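Local coordinates for endonuclease III (Geobacillus stearothermophilus, PDB 1ORN) that removes oxidised pyrimidine bases from DNA and cleaves the strand at the resulting abasic site through a covalent enzyme-DNA intermediate, at a contact of chain A with DNA. Sequence-based numbering; all coordinates share one arbitrary frame.

A contact of chain A with DNA. Residues 44-45, 142-143. With nucleotides of chain B.
Gln45, in a left-handed turn (phi/psi 60°/35°), and Thr143, at the start of helix 143-152, each present a backbone N-H to the phosphate of DG8: Gln45 N donates to OP2 at 3.1 Å and Thr143 N to OP1 at 2.9 Å. The helix's N-terminal end would probably favour the phosphate's negative charge. Thr143 methyl CG2 lies 3.3 Å from OP1, while OG1, anti to the backbone N, is turned off the phosphate. Asp142, the conserved catalytic aspartate of the HhH-GPD family, brings its CB towards the same oxygen and turns its carboxylate away. Gln45 buries 67 Å² of the 95 Å² hidden in this patch. Bent at chi2 (-56°), its chain folds across the guanine, with CG over the face of the six-membered ring, 3.7 Å from the centroid, and the amide passing over the imidazole part. NE2 donates a nearly straight bond to the deoxyribose O4' at 3.1 Å, almost in the amide plane; this ether oxygen can only accept, which sets which way round the amide sits. Ala44 CB also lies 3.5 Å from O4', against the sugar. Water 1 ties OE1 to OP2 and water 2 ties NE2 to OP1. Replacing Gln45 with alanine would probably leave O4' without its donor, break both water bridges and uncover the guanine face. Gln45 probably plugs the base stack where the lesion nucleotide is flipped out, with little demand on sequence, while the phosphate grip positions the strand at the active site.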
# COMPACT_ATOMS: atom_id res chain seq x y z
N ALA A 44 -0.84 5.80 5.20
CA ALA A 44 -1.71 6.51 4.28
C ALA A 44 -1.26 7.97 4.09
O ALA A 44 -1.21 8.73 5.05
CB ALA A 44 -3.16 6.47 4.78
N GLN A 45 -0.95 8.34 2.86
CA GLN A 45 -0.52 9.71 2.55
C GLN A 45 0.75 10.13 3.30
O GLN A 45 0.89 11.30 3.67
CB GLN A 45 -1.64 10.70 2.86
CG GLN A 45 -2.98 10.33 2.25
CD GLN A 45 -2.91 10.15 0.75
OE1 GLN A 45 -2.45 11.03 0.02
NE2 GLN A 45 -3.38 8.99 0.27
N ASP A 142 -2.64 1.71 -4.37
CA ASP A 142 -2.25 2.97 -3.75
C ASP A 142 -1.95 3.99 -4.85
O ASP A 142 -2.24 3.76 -6.02
CB ASP A 142 -0.97 2.77 -2.94
CG ASP A 142 0.25 2.65 -3.84
OD1 ASP A 142 0.17 1.90 -4.84
OD2 ASP A 142 1.28 3.30 -3.56
N THR A 143 -1.33 5.10 -4.47
CA THR A 143 -1.00 6.13 -5.45
C THR A 143 -0.08 5.62 -6.57
O THR A 143 -0.31 5.93 -7.74
CB THR A 143 -0.34 7.35 -4.76
OG1 THR A 143 -0.01 8.32 -5.76
CG2 THR A 143 0.92 6.95 -4.00
P DG B 8 -1.03 6.24 -0.48
OP1 DG B 8 -1.56 6.35 -1.86
OP2 DG B 8 -0.20 7.36 0.07
O5' DG B 8 -2.23 6.01 0.53
C5' DG B 8 -3.37 5.24 0.15
C4' DG B 8 -4.36 5.23 1.29
O4' DG B 8 -4.69 6.58 1.67
C3' DG B 8 -5.68 4.50 1.08
O3' DG B 8 -5.97 3.84 2.31
C2' DG B 8 -6.66 5.64 0.79
C1' DG B 8 -6.10 6.79 1.60
N9 DG B 8 -6.30 8.12 1.02
C8 DG B 8 -6.29 8.46 -0.31
N7 DG B 8 -6.44 9.75 -0.51
C5 DG B 8 -6.56 10.28 0.77
C6 DG B 8 -6.73 11.63 1.20
O6 DG B 8 -6.78 12.66 0.51
N1 DG B 8 -6.84 11.72 2.58
C2 DG B 8 -6.77 10.66 3.45
N2 DG B 8 -6.90 10.95 4.75
N3 DG B 8 -6.60 9.40 3.06
C4 DG B 8 -6.50 9.29 1.72
O HOH W 1 -0.29 9.81 -1.17
O HOH W 2 -3.55 7.96 -2.49